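Local coordinates for protein pyruvate-formate lyase-activating enzyme (Bacteroides vulgatus ATCC 8482, PDB 3CAN) that is probably an activating enzyme of the radical SAM superfamily, represented here by a fragment with the parallel strands of a partial beta/alpha barrel, at residues 57-62 / 96-101; 128-133 / 177-182; 83-88 / 116-121; 35-40 / 53-58. All blocks are in the same frame, centred on the assembly; numbering follows the deposited sequence. Where two conformers were deposited one is given.

From the N terminus, interaction 4 closes the shortest loop: the beta-alpha-beta unit in which helix 45-53 links strand 35-38 to strand 57-61. Interaction 1 begins on the same strand, sharing Leu-57 and Leu-58, and pairs it with strand 95-101 after a longer excursion through two helices. Interaction 3 crosses interaction 1: helix 79-90 lies within that excursion, whereas helix 109-121 follows strand 95-101. Ile-85 packs on both strands of interaction 1 and Leu-119 on strand 95-101. Interaction 2 comes last, in series with the rest, and adds strand 178-180 beside 128-133. Interactions 4, 1 and 2 thus build successive parts of one parallel sheet, and interaction 3 joins helices on its outer side.

Interaction 1: 57-62 / 96-101; sequences LLLIDL and YIRIPL
Leu-57 and Tyr-96 meet at the start of a parallel strand pair, 57-61 with 95-101, in the middle of the sheet of a partial beta/alpha barrel like that of radical SAM proteins. The two side chains cross at about a right angle, with Leu-57 CD2 3.7 Å from the centroid of the Tyr-96 ring in a CH-pi contact over the centre of one face. Leu-59 lies alongside the tyrosine, pointing the same way, its CD2 3.9 Å from Tyr-96 CD2. Its CB sits over the centre of the Arg-98 guanidinium, so one leucine serves two flat neighbours. Arginine suits this place because its chain, bent at chi2 and chi3 (97° and 77°), folds back over Leu-59 and still reaches Asp-61. The Asp-61 carboxylate is turned 23° from the guanidinium plane, and its OD1 takes a salt-bridging hydrogen bond from Arg-98 NE at 3.2 Å. On the opposite face Ile-60, Ile-97 and Leu-62 are apolar, as befits a surface covered by helices 79-90 and 109-121: Ile-97 CD1 reaches Ile-60 CB at 4.1 Å, and Ile-97 CG2 meets Leu-62 CB at 3.8 Å. Backbone bonds set the register, Tyr-96 N giving to Leu-58 O and Ile-60 N to Tyr-96 O, both 2.9 Å. Further out, Thr-40 helps to position Asp-61, its OG1 accepting a hydrogen bond from the Asp-61 backbone N.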
loop_
_atom_site.group_PDB
_atom_site.type_symbol
_atom_site.label_atom_id
_atom_site.label_comp_id
_atom_site.label_asym_id
_atom_site.label_seq_id
_atom_site.Cartn_x
_atom_site.Cartn_y
_atom_site.Cartn_z
ATOM N N LEU A 57 2.300 7.927 12.101
ATOM C CA LEU A 57 1.779 6.562 12.134
ATOM C C LEU A 57 2.898 5.566 11.907
ATOM O O LEU A 57 3.743 5.779 11.025
ATOM C CB LEU A 57 0.755 6.393 11.003
ATOM C CG LEU A 57 0.089 5.044 10.824
ATOM C CD1 LEU A 57 -0.812 4.741 12.033
ATOM C CD2 LEU A 57 -0.731 5.016 9.513
ATOM N N LEU A 58 2.908 4.483 12.687
ATOM C CA LEU A 58 3.824 3.382 12.440
ATOM C C LEU A 58 3.075 2.238 11.780
ATOM O O LEU A 58 1.883 2.022 12.038
ATOM C CB LEU A 58 4.467 2.872 13.733
ATOM C CG LEU A 58 5.405 3.771 14.535
ATOM C CD1 LEU A 58 6.253 2.938 15.485
ATOM C CD2 LEU A 58 6.282 4.689 13.658
ATOM N N LEU A 59 3.787 1.509 10.929
ATOM C CA LEU A 59 3.275 0.322 10.256
ATOM C C LEU A 59 4.162 -0.834 10.668
ATOM O O LEU A 59 5.383 -0.729 10.602
ATOM C CB LEU A 59 3.347 0.497 8.732
ATOM C CG LEU A 59 2.776 1.800 8.174
ATOM C CD1 LEU A 59 3.110 1.943 6.695
ATOM C CD2 LEU A 59 1.256 1.867 8.409
ATOM N N ILE A 60 3.572 -1.926 11.137
ATOM C CA ILE A 60 4.370 -3.106 11.469
ATOM C C ILE A 60 3.722 -4.350 10.891
ATOM O O ILE A 60 2.514 -4.542 11.044
ATOM C CB ILE A 60 4.548 -3.273 13.005
ATOM C CG1 ILE A 60 5.204 -2.032 13.607
ATOM C CG2 ILE A 60 5.402 -4.499 13.311
ATOM C CD1 ILE A 60 5.175 -1.954 15.147
ATOM N N ASP A 61 4.532 -5.196 10.249
ATOM C CA ASP A 61 4.077 -6.480 9.720
ATOM C C ASP A 61 4.138 -7.519 10.837
ATOM O O ASP A 61 5.128 -7.593 11.565
ATOM C CB ASP A 61 4.984 -6.968 8.586
ATOM C CG ASP A 61 4.843 -6.161 7.326
ATOM O OD1 ASP A 61 3.969 -5.284 7.251
ATOM O OD2 ASP A 61 5.637 -6.411 6.397
ATOM N N LEU A 62 3.090 -8.326 10.949
ATOM C CA LEU A 62 3.088 -9.464 11.866
ATOM C C LEU A 62 2.812 -10.737 11.067
ATOM O O LEU A 62 1.691 -11.229 11.013
ATOM C CB LEU A 62 2.041 -9.246 12.948
ATOM C CG LEU A 62 1.976 -10.260 14.081
ATOM C CD1 LEU A 62 3.345 -10.351 14.766
ATOM C CD2 LEU A 62 0.879 -9.871 15.064
ATOM N N TYR A 96 -0.546 0.645 12.704
ATOM C CA TYR A 96 -1.289 -0.356 11.955
ATOM C C TYR A 96 -0.486 -1.653 11.985
ATOM O O TYR A 96 0.754 -1.634 11.929
ATOM C CB TYR A 96 -1.429 0.010 10.468
ATOM C CG TYR A 96 -2.339 1.147 10.070
ATOM C CD1 TYR A 96 -2.938 1.988 10.992
ATOM C CD2 TYR A 96 -2.554 1.406 8.717
ATOM C CE1 TYR A 96 -3.762 3.050 10.572
ATOM C CE2 TYR A 96 -3.365 2.443 8.295
ATOM C CZ TYR A 96 -3.967 3.257 9.227
ATOM O OH TYR A 96 -4.760 4.288 8.781
ATOM N N ILE A 97 -1.202 -2.772 12.022
ATOM C CA ILE A 97 -0.602 -4.087 11.859
ATOM C C ILE A 97 -1.035 -4.658 10.507
ATOM O O ILE A 97 -2.216 -4.648 10.175
ATOM C CB ILE A 97 -1.036 -5.044 12.984
ATOM C CG1 ILE A 97 -0.476 -4.563 14.327
ATOM C CG2 ILE A 97 -0.561 -6.477 12.675
ATOM C CD1 ILE A 97 1.047 -4.726 14.492
ATOM N N ARG A 98 -0.073 -5.146 9.731
ATOM C CA ARG A 98 -0.347 -5.809 8.474
ATOM C C ARG A 98 0.005 -7.284 8.561
ATOM O O ARG A 98 1.079 -7.642 9.040
ATOM C CB ARG A 98 0.423 -5.139 7.343
ATOM C CG ARG A 98 0.033 -3.683 7.168
ATOM C CD ARG A 98 1.008 -2.775 7.875
ATOM N NE ARG A 98 2.230 -2.657 7.075
ATOM C CZ ARG A 98 2.351 -1.875 6.000
ATOM N NH1 ARG A 98 1.331 -1.114 5.594
ATOM N NH2 ARG A 98 3.507 -1.838 5.336
ATOM N N ILE A 99 -0.913 -8.133 8.107
ATOM C CA ILE A 99 -0.696 -9.570 8.075
ATOM C C ILE A 99 -0.909 -10.048 6.642
ATOM O O ILE A 99 -2.044 -10.167 6.191
ATOM C CB ILE A 99 -1.619 -10.315 9.042
ATOM C CG1 ILE A 99 -1.426 -9.792 10.467
ATOM C CG2 ILE A 99 -1.351 -11.859 8.965
ATOM C CD1 ILE A 99 -2.395 -10.423 11.481
ATOM N N PRO A 100 0.186 -10.267 5.905
ATOM C CA PRO A 100 0.052 -10.903 4.603
ATOM C C PRO A 100 -0.443 -12.307 4.880
ATOM O O PRO A 100 0.197 -13.030 5.635
ATOM C CB PRO A 100 1.482 -10.868 4.041
ATOM C CG PRO A 100 2.201 -9.818 4.859
ATOM C CD PRO A 100 1.593 -9.959 6.218
ATOM N N LEU A 101 -1.616 -12.645 4.350
ATOM C CA LEU A 101 -2.353 -13.826 4.774
ATOM C C LEU A 101 -2.202 -14.909 3.710
ATOM O O LEU A 101 -2.689 -14.755 2.595
ATOM C CB LEU A 101 -3.824 -13.468 4.988
ATOM C CG LEU A 101 -4.692 -14.493 5.723
ATOM C CD1 LEU A 101 -4.206 -14.741 7.167
ATOM C CD2 LEU A 101 -6.145 -14.047 5.723
#

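Interaction 2: 128-133 / 177-182; sequences IINLLP and KATIGG
Leu-131 and Ile-180 form the buried side of this strand pair, against helix 161-173. Leu-131 CB lies 3.8 Å from Ile-180 CD1, while the other branch of the isoleucine, CG2, rests 3.8 Å from Pro-133 CD. A beta-branched residue suits the spot because its two arms reach two neighbours, and Gln-164 of the helix packs against it as well. Ala-178, small and on the same face, sets its CA 3.3 Å from Ile-129 O in a CA-H...O contact. The backbones run parallel, strand 178-180 being the last of the sheet within this chain, in the partial barrel of a radical SAM protein. The bonds straighten toward its C-terminal end: Ile-129 N reaches Lys-177 O with an N-H...O angle of 145°, but Gly-181 N meets Leu-131 O at 2.7 Å with one of 173°. His-135 of the second subunit packs on both Thr-179 and Ile-180. Solvent takes over at the ends. Lys-177 sends out an extended chain; of its side chain only CB, at 3.9 Å, nears Ile-128 CD1, which lies closer (3.4 Å) to Lys-177 O. Before the exposed Gly-182, Gly-181 adopts a positive phi of 91°, where a CB would press on the carbonyl O of Ile-180, and Leu-132 CD2 settles 3.5 Å from Gly-181 C.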
loop_
_atom_site.group_PDB
_atom_site.type_symbol
_atom_site.label_atom_id
_atom_site.label_comp_id
_atom_site.label_asym_id
_atom_site.label_seq_id
_atom_site.Cartn_x
_atom_site.Cartn_y
_atom_site.Cartn_z
ATOM N N ILE A 128 -5.918 -0.329 13.079
ATOM C CA ILE A 128 -6.527 -1.324 12.217
ATOM C C ILE A 128 -5.518 -2.445 11.999
ATOM O O ILE A 128 -4.297 -2.234 12.085
ATOM C CB ILE A 128 -6.946 -0.728 10.839
ATOM C CG1 ILE A 128 -7.853 -1.682 10.054
ATOM C CG2 ILE A 128 -5.715 -0.387 9.976
ATOM C CD1 ILE A 128 -9.153 -1.948 10.688
ATOM N N ILE A 129 -6.043 -3.640 11.769
ATOM C CA ILE A 129 -5.253 -4.774 11.321
ATOM C C ILE A 129 -5.663 -5.068 9.875
ATOM O O ILE A 129 -6.820 -5.402 9.614
ATOM C CB ILE A 129 -5.474 -6.010 12.201
ATOM C CG1 ILE A 129 -5.115 -5.724 13.664
ATOM C CG2 ILE A 129 -4.637 -7.189 11.690
ATOM C CD1 ILE A 129 -5.635 -6.787 14.647
ATOM N N ASN A 130 -4.718 -4.927 8.951
ATOM C CA ASN A 130 -4.954 -5.192 7.533
ATOM C C ASN A 130 -4.535 -6.606 7.170
ATOM O O ASN A 130 -3.343 -6.934 7.219
ATOM C CB ASN A 130 -4.167 -4.216 6.663
ATOM C CG ASN A 130 -4.526 -2.785 6.942
ATOM O OD1 ASN A 130 -5.621 -2.337 6.599
ATOM N ND2 ASN A 130 -3.614 -2.061 7.593
ATOM N N LEU A 131 -5.513 -7.440 6.839
ATOM C CA LEU A 131 -5.248 -8.781 6.317
ATOM C C LEU A 131 -5.105 -8.660 4.798
ATOM O O LEU A 131 -6.024 -8.214 4.116
ATOM C CB LEU A 131 -6.370 -9.761 6.688
ATOM C CG LEU A 131 -6.694 -9.910 8.179
ATOM C CD1 LEU A 131 -7.754 -10.999 8.391
ATOM C CD2 LEU A 131 -5.428 -10.203 8.978
ATOM N N LEU A 132 -3.937 -9.022 4.285
ATOM C CA LEU A 132 -3.623 -8.878 2.867
ATOM C C LEU A 132 -3.502 -10.266 2.234
ATOM O O LEU A 132 -2.428 -10.875 2.271
ATOM C CB LEU A 132 -2.319 -8.092 2.709
ATOM C CG LEU A 132 -2.257 -6.813 3.548
ATOM C CD1 LEU A 132 -0.866 -6.202 3.534
ATOM C CD2 LEU A 132 -3.301 -5.804 3.062
ATOM N N PRO A 133 -4.607 -10.778 1.667
ATOM C CA PRO A 133 -4.553 -12.118 1.096
ATOM C C PRO A 133 -3.512 -12.255 -0.002
ATOM O O PRO A 133 -3.367 -11.377 -0.873
ATOM C CB PRO A 133 -5.968 -12.334 0.548
ATOM C CG PRO A 133 -6.814 -11.412 1.331
ATOM C CD PRO A 133 -5.956 -10.204 1.554
ATOM N N LYS A 177 -9.867 -4.267 15.664
ATOM C CA LYS A 177 -10.403 -3.743 14.410
ATOM C C LYS A 177 -9.598 -4.321 13.258
ATOM O O LYS A 177 -8.382 -4.128 13.182
ATOM C CB LYS A 177 -10.294 -2.219 14.377
ATOM C CG LYS A 177 -11.009 -1.498 15.503
ATOM C CD LYS A 177 -10.760 -0.001 15.427
ATOM C CE LYS A 177 -11.473 0.733 16.550
ATOM N NZ LYS A 177 -11.014 2.148 16.684
ATOM N N ALA A 178 -10.281 -5.019 12.362
ATOM C CA ALA A 178 -9.632 -5.718 11.261
ATOM C C ALA A 178 -10.394 -5.560 9.961
ATOM O O ALA A 178 -11.632 -5.393 9.956
ATOM C CB ALA A 178 -9.488 -7.183 11.594
ATOM N N THR A 179 -9.651 -5.629 8.866
ATOM C CA THR A 179 -10.220 -5.508 7.532
ATOM C C THR A 179 -9.384 -6.308 6.553
ATOM O O THR A 179 -8.234 -6.636 6.835
ATOM C CB THR A 179 -10.284 -4.030 7.077
ATOM O OG1 THR A 179 -11.130 -3.914 5.926
ATOM C CG2 THR A 179 -8.877 -3.471 6.752
ATOM N N ILE A 180 -9.978 -6.622 5.402
ATOM C CA ILE A 180 -9.263 -7.236 4.292
ATOM C C ILE A 180 -8.773 -6.130 3.367
ATOM O O ILE A 180 -9.536 -5.236 2.991
ATOM C CB ILE A 180 -10.174 -8.203 3.486
ATOM C CG1 ILE A 180 -10.701 -9.329 4.372
ATOM C CG2 ILE A 180 -9.427 -8.787 2.300
ATOM C CD1 ILE A 180 -9.635 -10.238 4.900
ATOM N N GLY A 181 -7.499 -6.183 3.001
ATOM C CA GLY A 181 -6.918 -5.183 2.124
ATOM C C GLY A 181 -6.327 -4.034 2.904
ATOM O O GLY A 181 -6.502 -3.939 4.121
ATOM N N GLY A 182 -5.627 -3.160 2.185
ATOM C CA GLY A 182 -4.899 -2.056 2.791
ATOM C C GLY A 182 -5.825 -0.923 3.172
ATOM O O GLY A 182 -5.356 0.144 3.589
#

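Interaction 3: 83-88 / 116-121; sequences KNIRRV and AEFLAS
Ile-85 and Phe-118 carry an apolar contact between two neighbouring helices, 79-90 and 109-121, in the outer layer of the partial beta/alpha barrel. The two segments run 27° from parallel, with axes 10.9 Å apart, too far for backbones to touch, and the long Phe-118 side chain bridges the gap. Its CG stands anti to the backbone N (chi1 168°), beside the carbonyl carbon, and the ring beyond it brings CE2 to 3.9 Å from Ile-85 CG2. That same methyl lies 4.0 Å from Leu-119 CD2, on the side nearer the sheet. Ile-85 and Leu-119 also pack on Ile-97 of strand 95-101, so branched aliphatic residues suit these sheet-facing positions. Toward the surface the contact becomes polar and sparser. Arg-86 brings NH2 to within 4.0 Å of Phe-118 CE1, its guanidinium turned 76° from the ring, so the planes are steeply inclined rather than stacked. The arginine side chain runs at a slant to the phenylalanine, and only its NH2 end comes near the ring; Leu-122 also packs on Arg-86. A water lying in the guanidinium plane links the helices, accepting from Arg-86 NH1 at 3.1 Å and donating to Ser-121 O at 2.8 Å. Ser-121 turns its hydroxyl back on its own helix, OG donating to Phe-118 O at 2.6 Å.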
loop_
_atom_site.group_PDB
_atom_site.type_symbol
_atom_site.label_atom_id
_atom_site.label_comp_id
_atom_site.label_asym_id
_atom_site.label_seq_id
_atom_site.Cartn_x
_atom_site.Cartn_y
_atom_site.Cartn_z
ATOM N N LYS A 83 8.718 -7.311 20.200
ATOM C CA LYS A 83 9.222 -6.263 21.092
ATOM C C LYS A 83 8.862 -4.868 20.578
ATOM O O LYS A 83 8.406 -4.009 21.344
ATOM C CB LYS A 83 10.741 -6.395 21.221
ATOM C CG LYS A 83 11.359 -5.388 22.149
ATOM C CD LYS A 83 12.828 -5.671 22.421
ATOM C CE LYS A 83 13.021 -6.880 23.327
ATOM N NZ LYS A 83 13.117 -8.156 22.568
ATOM N N ASN A 84 9.043 -4.650 19.282
ATOM C CA ASN A 84 8.743 -3.345 18.669
ATOM C C ASN A 84 7.265 -2.982 18.713
ATOM O O ASN A 84 6.903 -1.816 18.931
ATOM C CB ASN A 84 9.220 -3.311 17.215
ATOM C CG ASN A 84 10.722 -3.134 17.095
ATOM O OD1 ASN A 84 11.402 -2.823 18.085
ATOM N ND2 ASN A 84 11.262 -3.388 15.894
ATOM N N ILE A 85 6.410 -3.968 18.490
ATOM C CA ILE A 85 4.983 -3.735 18.565
ATOM C C ILE A 85 4.625 -3.355 19.993
ATOM O O ILE A 85 3.886 -2.397 20.221
ATOM C CB ILE A 85 4.147 -4.952 18.093
ATOM C CG1 ILE A 85 4.423 -5.258 16.613
ATOM C CG2 ILE A 85 2.678 -4.681 18.339
ATOM C CD1 ILE A 85 3.892 -6.603 16.146
ATOM N N ARG A 86 5.169 -4.084 20.971
ATOM C CA ARG A 86 4.905 -3.742 22.366
ATOM C C ARG A 86 5.400 -2.330 22.689
ATOM O O ARG A 86 4.713 -1.577 23.371
ATOM C CB ARG A 86 5.538 -4.759 23.316
ATOM C CG ARG A 86 5.180 -4.546 24.784
ATOM C CD ARG A 86 5.596 -5.750 25.627
ATOM N NE ARG A 86 4.766 -6.916 25.341
ATOM C CZ ARG A 86 3.531 -7.091 25.799
ATOM N NH1 ARG A 86 2.960 -6.195 26.603
ATOM N NH2 ARG A 86 2.865 -8.175 25.466
ATOM N N ARG A 87 6.578 -1.967 22.180
ATOM C CA ARG A 87 7.131 -0.647 22.486
ATOM C C ARG A 87 6.248 0.480 21.959
ATOM O O ARG A 87 6.010 1.461 22.673
ATOM C CB ARG A 87 8.560 -0.487 21.972
ATOM C CG ARG A 87 9.281 0.645 22.702
ATOM C CD ARG A 87 10.714 0.810 22.266
ATOM N NE ARG A 87 11.336 1.941 22.965
ATOM C CZ ARG A 87 11.868 1.883 24.190
ATOM N NH1 ARG A 87 12.403 2.974 24.729
ATOM N NH2 ARG A 87 11.884 0.743 24.878
ATOM N N VAL A 88 5.763 0.345 20.730
ATOM C CA VAL A 88 4.884 1.346 20.152
ATOM C C VAL A 88 3.568 1.437 20.933
ATOM O O VAL A 88 3.081 2.535 21.229
ATOM C CB VAL A 88 4.638 1.059 18.665
ATOM C CG1 VAL A 88 3.733 2.112 18.050
ATOM C CG2 VAL A 88 5.993 0.991 17.923
ATOM N N ALA A 116 -4.107 -12.407 17.752
ATOM C CA ALA A 116 -5.162 -11.619 18.381
ATOM C C ALA A 116 -4.920 -11.464 19.884
ATOM O O ALA A 116 -5.082 -10.388 20.444
ATOM C CB ALA A 116 -6.522 -12.270 18.121
ATOM N N GLU A 117 -4.528 -12.553 20.536
ATOM C CA GLU A 117 -4.267 -12.540 21.966
ATOM C C GLU A 117 -3.107 -11.638 22.328
ATOM O O GLU A 117 -3.170 -10.913 23.320
ATOM C CB GLU A 117 -4.031 -13.963 22.465
ATOM C CG GLU A 117 -5.294 -14.794 22.441
ATOM C CD GLU A 117 -5.122 -16.271 22.728
ATOM O OE1 GLU A 117 -4.017 -16.739 23.104
ATOM O OE2 GLU A 117 -6.152 -16.988 22.608
ATOM N N PHE A 118 -2.066 -11.647 21.506
ATOM C CA PHE A 118 -0.933 -10.758 21.712
ATOM C C PHE A 118 -1.384 -9.296 21.587
ATOM O O PHE A 118 -1.200 -8.491 22.499
ATOM C CB PHE A 118 0.165 -11.110 20.722
ATOM C CG PHE A 118 1.255 -10.099 20.646
ATOM C CD1 PHE A 118 2.137 -9.919 21.690
ATOM C CD2 PHE A 118 1.405 -9.324 19.509
ATOM C CE1 PHE A 118 3.145 -8.981 21.607
ATOM C CE2 PHE A 118 2.399 -8.390 19.415
ATOM C CZ PHE A 118 3.267 -8.194 20.478
ATOM N N LEU A 119 -2.024 -8.979 20.473
ATOM C CA LEU A 119 -2.418 -7.601 20.192
ATOM C C LEU A 119 -3.446 -7.079 21.190
ATOM O O LEU A 119 -3.360 -5.924 21.649
ATOM C CB LEU A 119 -2.927 -7.482 18.746
ATOM C CG LEU A 119 -1.885 -7.747 17.645
ATOM C CD1 LEU A 119 -2.555 -7.799 16.282
ATOM C CD2 LEU A 119 -0.768 -6.690 17.664
ATOM N N ALA A 120 -4.431 -7.914 21.523
ATOM C CA ALA A 120 -5.497 -7.515 22.444
ATOM C C ALA A 120 -4.956 -7.180 23.838
ATOM O O ALA A 120 -5.506 -6.347 24.555
ATOM C CB ALA A 120 -6.536 -8.628 22.536
ATOM N N SER A 121 -3.862 -7.828 24.209
ATOM C CA SER A 121 -3.250 -7.649 25.525
ATOM C C SER A 121 -2.469 -6.347 25.663
ATOM O O SER A 121 -2.140 -5.938 26.772
ATOM C CB SER A 121 -2.340 -8.848 25.840
ATOM O OG SER A 121 -1.136 -8.809 25.100
HETATM O O HOH W 1 0.256 -7.239 27.556
#

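Interaction 4: 35-40 / 53-58; sequences RAVDTT and RNCELL
Arg-35 and Glu-56 cross obliquely, guanidinium and carboxylate planes 23° apart, with the carboxylate at the guanidinium edge. The grip is side-on and double: Arg-35 NE meets Glu-56 OE1 at 2.9 Å and an almost straight 173°, while Arg-35 NH2 meets Glu-56 OE2 at 2.8 Å. Both come to the syn sides of the oxygens, and the backbone N of Arg-35 reaches OE1 from the anti side, also at 2.8 Å. A glutamate is long enough to bend at chi2 (69°) and serve side chain and backbone of one arginine together. Over one guanidinium face, toward its rim, lies the carbonyl of Asn-54, its O 3.1 Å from Arg-35 NH1 at an angle too poor for a hydrogen bond, although the partial negative charge of this oxygen may still favour the cation. Leu-25 O and two waters take other N-H groups of the arginine. This cluster opens the parallel pairing in a beta-alpha-beta unit, strand 35-38, helix 45-53, strand 57-61. Glu-56 N gives to Arg-35 O at 2.9 Å, and Val-37 N then gives to Leu-57 O at 3.1 Å. On the side of helix 45-53, Leu-58 crosses Thr-39 at about a right angle, its CD1 3.6 Å from Thr-39 OG1; Val-51 covers both. Next along, Asp-38 forms an Asx turn, its OD1 accepting from both N and OG1 of Thr-40.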
loop_
_atom_site.group_PDB
_atom_site.type_symbol
_atom_site.label_atom_id
_atom_site.label_comp_id
_atom_site.label_asym_id
_atom_site.label_seq_id
_atom_site.Cartn_x
_atom_site.Cartn_y
_atom_site.Cartn_z
ATOM N N ARG A 35 3.183 11.439 7.440
ATOM C CA ARG A 35 4.294 10.487 7.412
ATOM C C ARG A 35 3.969 9.167 8.105
ATOM O O ARG A 35 3.551 9.152 9.272
ATOM C CB ARG A 35 5.508 11.103 8.110
ATOM C CG ARG A 35 5.983 12.415 7.489
ATOM C CD ARG A 35 6.751 13.247 8.485
ATOM N NE ARG A 35 5.930 13.640 9.624
ATOM C CZ ARG A 35 6.383 14.358 10.641
ATOM N NH1 ARG A 35 7.618 14.819 10.637
ATOM N NH2 ARG A 35 5.578 14.647 11.656
ATOM N N ALA A 36 4.178 8.062 7.390
ATOM C CA ALA A 36 4.016 6.712 7.947
ATOM C C ALA A 36 5.310 5.959 7.750
ATOM O O ALA A 36 5.919 6.063 6.688
ATOM C CB ALA A 36 2.880 5.962 7.250
ATOM N N VAL A 37 5.711 5.190 8.750
ATOM C CA VAL A 37 6.995 4.489 8.701
ATOM C C VAL A 37 6.833 3.035 9.148
ATOM O O VAL A 37 6.326 2.759 10.230
ATOM C CB VAL A 37 8.049 5.149 9.585
ATOM C CG1 VAL A 37 9.380 4.402 9.463
ATOM C CG2 VAL A 37 8.207 6.659 9.222
ATOM N N ASP A 38 7.289 2.123 8.311
ATOM C CA ASP A 38 7.395 0.700 8.651
ATOM C C ASP A 38 8.600 0.476 9.560
ATOM O O ASP A 38 9.752 0.647 9.124
ATOM C CB ASP A 38 7.522 -0.097 7.354
ATOM C CG ASP A 38 7.653 -1.598 7.555
ATOM O OD1 ASP A 38 7.731 -2.082 8.703
ATOM O OD2 ASP A 38 7.739 -2.302 6.516
ATOM N N THR A 39 8.350 0.121 10.819
ATOM C CA THR A 39 9.407 -0.076 11.806
ATOM C C THR A 39 9.570 -1.564 12.188
ATOM O O THR A 39 10.216 -1.894 13.191
ATOM C CB THR A 39 9.138 0.741 13.089
ATOM O OG1 THR A 39 7.902 0.321 13.670
ATOM C CG2 THR A 39 9.092 2.259 12.782
ATOM N N THR A 40 9.006 -2.450 11.374
ATOM C CA THR A 40 9.024 -3.883 11.653
ATOM C C THR A 40 10.415 -4.349 12.079
ATOM O O THR A 40 10.570 -4.979 13.131
ATOM C CB THR A 40 8.558 -4.690 10.430
ATOM O OG1 THR A 40 7.263 -4.234 9.987
ATOM C CG2 THR A 40 8.499 -6.186 10.751
ATOM N N ARG A 53 8.791 10.440 17.181
ATOM C CA ARG A 53 8.793 11.883 17.330
ATOM C C ARG A 53 8.659 12.627 15.997
ATOM O O ARG A 53 8.356 13.829 15.983
ATOM C CB ARG A 53 10.059 12.335 18.057
ATOM C CG ARG A 53 10.027 12.044 19.535
ATOM C CD ARG A 53 11.137 12.781 20.259
ATOM N NE ARG A 53 12.371 12.020 20.223
ATOM C CZ ARG A 53 12.686 11.044 21.075
ATOM N NH1 ARG A 53 13.828 10.401 20.936
ATOM N NH2 ARG A 53 11.873 10.693 22.068
ATOM N N ASN A 54 8.850 11.914 14.885
ATOM C CA ASN A 54 8.924 12.537 13.574
ATOM C C ASN A 54 8.019 11.876 12.536
ATOM O O ASN A 54 8.313 11.880 11.343
ATOM C CB ASN A 54 10.375 12.555 13.108
ATOM C CG ASN A 54 11.256 13.422 14.005
ATOM O OD1 ASN A 54 11.186 14.660 13.960
ATOM N ND2 ASN A 54 12.067 12.775 14.838
ATOM N N CYS A 55 6.904 11.319 12.996
ATOM C CA CYS A 55 5.902 10.825 12.057
ATOM C C CYS A 55 4.546 10.760 12.710
ATOM O O CYS A 55 4.405 11.042 13.906
ATOM C CB CYS A 55 6.313 9.483 11.446
ATOM S SG CYS A 55 6.181 8.058 12.557
ATOM N N GLU A 56 3.548 10.421 11.907
ATOM C CA GLU A 56 2.161 10.372 12.334
ATOM C C GLU A 56 1.656 8.960 12.656
ATOM O O GLU A 56 0.668 8.816 13.381
ATOM C CB GLU A 56 1.273 10.973 11.246
ATOM C CG GLU A 56 1.198 12.460 11.243
ATOM C CD GLU A 56 2.477 13.153 10.841
ATOM O OE1 GLU A 56 3.172 12.718 9.903
ATOM O OE2 GLU A 56 2.777 14.188 11.452
ATOM N N LEU A 57 2.300 7.927 12.101
ATOM C CA LEU A 57 1.779 6.562 12.134
ATOM C C LEU A 57 2.898 5.566 11.907
ATOM O O LEU A 57 3.743 5.779 11.025
ATOM C CB LEU A 57 0.755 6.393 11.003
ATOM C CG LEU A 57 0.089 5.044 10.824
ATOM C CD1 LEU A 57 -0.812 4.741 12.033
ATOM C CD2 LEU A 57 -0.731 5.016 9.513
ATOM N N LEU A 58 2.908 4.483 12.687
ATOM C CA LEU A 58 3.824 3.382 12.440
ATOM C C LEU A 58 3.075 2.238 11.780
ATOM O O LEU A 58 1.883 2.022 12.038
ATOM C CB LEU A 58 4.467 2.872 13.733
ATOM C CG LEU A 58 5.405 3.771 14.535
ATOM C CD1 LEU A 58 6.253 2.938 15.485
ATOM C CD2 LEU A 58 6.282 4.689 13.658
HETATM O O HOH W 2 9.206 16.107 12.745
HETATM O O HOH W 3 6.691 15.965 14.104
#